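Local coordinates for putative uncharacterized protein (PDB 3PGB) that probably catalyses the oxidative deamination of primary amines as a copper- and topaquinone-dependent amine oxidase, at residues 63-69 / 355-359. Sequence-based numbering, arbitrary orientation.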
ATOM      1  N   PRO A  63     -21.423  16.397  21.568  1.00 20.47           N
ATOM      2  CA  PRO A  63     -21.464  17.726  22.199  1.00 20.25           C
ATOM      3  C   PRO A  63     -22.302  18.758  21.439  1.00 19.90           C
ATOM      4  O   PRO A  63     -22.790  19.713  22.042  1.00 20.20           O
ATOM      5  CB  PRO A  63     -19.987  18.152  22.236  1.00 20.07           C
ATOM      6  CG  PRO A  63     -19.321  17.323  21.222  1.00 20.28           C
ATOM      7  CD  PRO A  63     -20.053  16.022  21.176  1.00 20.31           C
ATOM      8  N   LYS A  64     -22.462  18.564  20.135  1.00 19.59           N
ATOM      9  CA  LYS A  64     -23.240  19.471  19.298  1.00 19.37           C
ATOM     10  C   LYS A  64     -24.188  18.683  18.403  1.00 18.94           C
ATOM     11  O   LYS A  64     -24.003  17.480  18.215  1.00 18.90           O
ATOM     12  CB  LYS A  64     -22.291  20.291  18.429  1.00 19.39           C
ATOM     13  CG  LYS A  64     -21.298  21.127  19.209  1.00 20.14           C
ATOM     14  CD  LYS A  64     -21.979  22.311  19.903  1.00 21.05           C
ATOM     15  CE  LYS A  64     -20.981  23.109  20.737  1.00 21.02           C
ATOM     16  NZ  LYS A  64     -21.622  24.239  21.460  1.00 21.73           N
ATOM     17  N   GLU A  65     -25.209  19.351  17.867  1.00 18.60           N
ATOM     18  CA  GLU A  65     -26.067  18.704  16.881  0.50 18.53           C
ATOM     19  C   GLU A  65     -25.255  18.427  15.618  1.00 18.33           C
ATOM     20  O   GLU A  65     -24.241  19.077  15.358  1.00 18.44           O
ATOM     21  CB  GLU A  65     -27.303  19.554  16.568  0.50 18.62           C
ATOM     22  CG  GLU A  65     -28.374  19.501  17.659  0.50 18.89           C
ATOM     23  CD  GLU A  65     -29.039  18.135  17.777  0.50 19.13           C
ATOM     24  OE1 GLU A  65     -28.896  17.310  16.843  0.50 19.47           O
ATOM     25  OE2 GLU A  65     -29.714  17.890  18.802  0.50 18.57           O
ATOM     26  N   ASN A  66     -25.685  17.428  14.853  1.00 17.92           N
ATOM     27  CA  ASN A  66     -25.022  17.101  13.595  1.00 17.42           C
ATOM     28  C   ASN A  66     -25.670  17.943  12.498  1.00 17.16           C
ATOM     29  O   ASN A  66     -26.719  17.596  11.957  1.00 16.98           O
ATOM     30  CB  ASN A  66     -25.117  15.601  13.300  1.00 17.45           C
ATOM     31  CG  ASN A  66     -24.356  15.189  12.045  1.00 16.80           C
ATOM     32  OD1 ASN A  66     -24.183  15.972  11.115  1.00 15.95           O
ATOM     33  ND2 ASN A  66     -23.919  13.941  12.012  1.00 15.73           N
ATOM     34  N   VAL A  67     -25.023  19.057  12.183  1.00 16.80           N
ATOM     35  CA  VAL A  67     -25.575  20.047  11.274  1.00 16.61           C
ATOM     36  C   VAL A  67     -25.390  19.688   9.788  1.00 17.00           C
ATOM     37  O   VAL A  67     -25.837  20.446   8.918  1.00 17.13           O
ATOM     38  CB  VAL A  67     -24.956  21.442  11.549  1.00 16.37           C
ATOM     39  CG1 VAL A  67     -25.163  21.840  12.999  1.00 15.71           C
ATOM     40  CG2 VAL A  67     -23.473  21.461  11.193  1.00 16.17           C
ATOM     41  N   TRP A  68     -24.750  18.549   9.502  1.00 17.17           N
ATOM     42  CA  TRP A  68     -24.434  18.139   8.130  1.00 17.39           C
ATOM     43  C   TRP A  68     -25.141  16.871   7.626  1.00 17.79           C
ATOM     44  O   TRP A  68     -25.299  16.702   6.416  1.00 17.88           O
ATOM     45  CB  TRP A  68     -22.935  17.884   7.982  1.00 17.38           C
ATOM     46  CG  TRP A  68     -22.034  18.946   8.512  1.00 17.35           C
ATOM     47  CD1 TRP A  68     -21.613  20.066   7.859  1.00 17.13           C
ATOM     48  CD2 TRP A  68     -21.400  18.963   9.792  1.00 16.38           C
ATOM     49  NE1 TRP A  68     -20.770  20.788   8.663  1.00 16.97           N
ATOM     50  CE2 TRP A  68     -20.620  20.131   9.855  1.00 16.42           C
ATOM     51  CE3 TRP A  68     -21.422  18.104  10.897  1.00 16.42           C
ATOM     52  CZ2 TRP A  68     -19.865  20.464  10.977  1.00 16.41           C
ATOM     53  CZ3 TRP A  68     -20.675  18.433  12.011  1.00 15.81           C
ATOM     54  CH2 TRP A  68     -19.905  19.603  12.043  1.00 16.72           C
ATOM     55  N   TYR A  69     -25.537  15.973   8.526  1.00 18.26           N
ATOM     56  CA  TYR A  69     -25.902  14.605   8.124  1.00 18.79           C
ATOM     57  C   TYR A  69     -26.958  14.529   7.025  1.00 19.00           C
ATOM     58  O   TYR A  69     -26.760  13.861   6.014  1.00 19.02           O
ATOM     59  CB  TYR A  69     -26.353  13.761   9.327  1.00 18.88           C
ATOM     60  CG  TYR A  69     -26.741  12.349   8.941  1.00 19.52           C
ATOM     61  CD1 TYR A  69     -25.772  11.385   8.697  1.00 20.36           C
ATOM     62  CD2 TYR A  69     -28.074  11.985   8.798  1.00 20.41           C
ATOM     63  CE1 TYR A  69     -26.113  10.096   8.334  1.00 20.89           C
ATOM     64  CE2 TYR A  69     -28.428  10.688   8.430  1.00 20.87           C
ATOM     65  CZ  TYR A  69     -27.442   9.752   8.202  1.00 21.18           C
ATOM     66  OH  TYR A  69     -27.776   8.469   7.842  1.00 22.56           O
ATOM     67  N   TYR A 355     -18.005  13.336  12.998  1.00 11.17           N
ATOM     68  CA  TYR A 355     -19.416  13.210  12.625  1.00 11.21           C
ATOM     69  C   TYR A 355     -19.533  12.558  11.257  1.00 11.42           C
ATOM     70  O   TYR A 355     -18.711  12.793  10.377  1.00 11.54           O
ATOM     71  CB  TYR A 355     -20.094  14.580  12.572  1.00 11.21           C
ATOM     72  CG  TYR A 355     -20.279  15.262  13.912  1.00 10.68           C
ATOM     73  CD1 TYR A 355     -19.217  15.885  14.546  1.00 11.08           C
ATOM     74  CD2 TYR A 355     -21.519  15.303  14.526  1.00 10.47           C
ATOM     75  CE1 TYR A 355     -19.377  16.528  15.766  1.00 11.56           C
ATOM     76  CE2 TYR A 355     -21.698  15.941  15.751  1.00 11.12           C
ATOM     77  CZ  TYR A 355     -20.623  16.555  16.368  1.00 12.14           C
ATOM     78  OH  TYR A 355     -20.796  17.185  17.587  1.00 12.49           O
ATOM     79  N   ILE A 356     -20.570  11.752  11.086  1.00 11.77           N
ATOM     80  CA  ILE A 356     -20.882  11.108   9.818  1.00 11.99           C
ATOM     81  C   ILE A 356     -21.933  11.936   9.080  1.00 12.32           C
ATOM     82  O   ILE A 356     -22.910  12.393   9.673  1.00 12.21           O
ATOM     83  CB  ILE A 356     -21.417   9.675  10.059  1.00 12.17           C
ATOM     84  CG1 ILE A 356     -20.308   8.791  10.639  1.00 12.38           C
ATOM     85  CG2 ILE A 356     -21.973   9.053   8.782  1.00 11.67           C
ATOM     86  CD1 ILE A 356     -20.812   7.437  11.120  1.00 12.69           C
ATOM     87  N   ALA A 357     -21.708  12.144   7.788  1.00 12.83           N
ATOM     88  CA  ALA A 357     -22.685  12.783   6.910  1.00 12.87           C
ATOM     89  C   ALA A 357     -22.886  11.910   5.686  1.00 13.11           C
ATOM     90  O   ALA A 357     -22.041  11.074   5.372  1.00 13.02           O
ATOM     91  CB  ALA A 357     -22.217  14.160   6.511  1.00 12.83           C
ATOM     92  N   PHE A 358     -24.007  12.096   4.998  1.00 13.66           N
ATOM     93  CA  PHE A 358     -24.343  11.244   3.862  1.00 14.31           C
ATOM     94  C   PHE A 358     -25.308  11.922   2.897  1.00 14.85           C
ATOM     95  O   PHE A 358     -26.374  12.372   3.308  1.00 15.30           O
ATOM     96  CB  PHE A 358     -24.966   9.942   4.370  1.00 14.33           C
ATOM     97  CG  PHE A 358     -24.989   8.841   3.354  1.00 14.10           C
ATOM     98  CD1 PHE A 358     -26.089   8.656   2.534  1.00 14.56           C
ATOM     99  CD2 PHE A 358     -23.914   7.983   3.227  1.00 14.35           C
ATOM    100  CE1 PHE A 358     -26.112   7.632   1.595  1.00 14.71           C
ATOM    101  CE2 PHE A 358     -23.927   6.960   2.295  1.00 14.61           C
ATOM    102  CZ  PHE A 358     -25.029   6.779   1.482  1.00 14.55           C
ATOM    103  N   ASN A 359     -24.943  11.990   1.619  1.00 15.41           N
ATOM    104  CA  ASN A 359     -25.849  12.526   0.599  1.00 15.84           C
ATOM    105  C   ASN A 359     -25.996  11.617  -0.617  1.00 16.17           C
ATOM    106  O   ASN A 359     -25.323  10.594  -0.723  1.00 16.45           O
ATOM    107  CB  ASN A 359     -25.449  13.955   0.190  1.00 15.84           C
ATOM    108  CG  ASN A 359     -24.078  14.037  -0.443  1.00 16.15           C
ATOM    109  OD1 ASN A 359     -23.579  13.073  -1.035  1.00 17.59           O
ATOM    110  ND2 ASN A 359     -23.460  15.206  -0.331  1.00 15.86           N
TER
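W68 turns the edge of its six-membered ring onto the face of Y355, a T-shaped pair with ring centroids 5.4 Å apart and planes at 66°. The touching corner is W68 CZ3, which stands 3.7 Å from Y355 CG, off-centre toward the base of the tyrosine ring. W68 CB meets the methyl of A357, while its indole is stacked on F367 and NE1 is hydrogen-bonded to the hydroxyl of Y378; the indole is thus held by a stack, a hydrogen bond and the edge-to-face contact.

The carboxamide of N66 approaches the in-plane edge of Y355, nearly perpendicular to the ring. With CG anti to the backbone N (chi1 -176°), the amide reaches the strand, and ND2 donates to I356 O at 3.0 Å, the acceptor lying close to the amide plane; R344 O is a second acceptor for ND2. N66 OD1 turns back into its own loop and receives W68 N at 3.1 Å, in the carbonyl plane, and Y69 N at 2.9 Å from above it. Both amide ends are thus gripped. Y69 packs closely too, its ring edge against I356 O and CE1 near F358 CB, and F358 N donates a weak hydrogen bond to Y69 O.

Toward solvent the packing thins. The hydroxyl of buried Y355 lies beside exposed P63 and partly exposed K64, 3.5 Å from K64 CB. The CB of E65 points away from the strand, and its OE2 makes a salt bridge with R344.

The two OD1 bonds form an Asx turn within a wider Asx motif that shapes the loop before helix 73-84, while ND2 ties it to strand 352-359 of the copper amine oxidase catalytic domain.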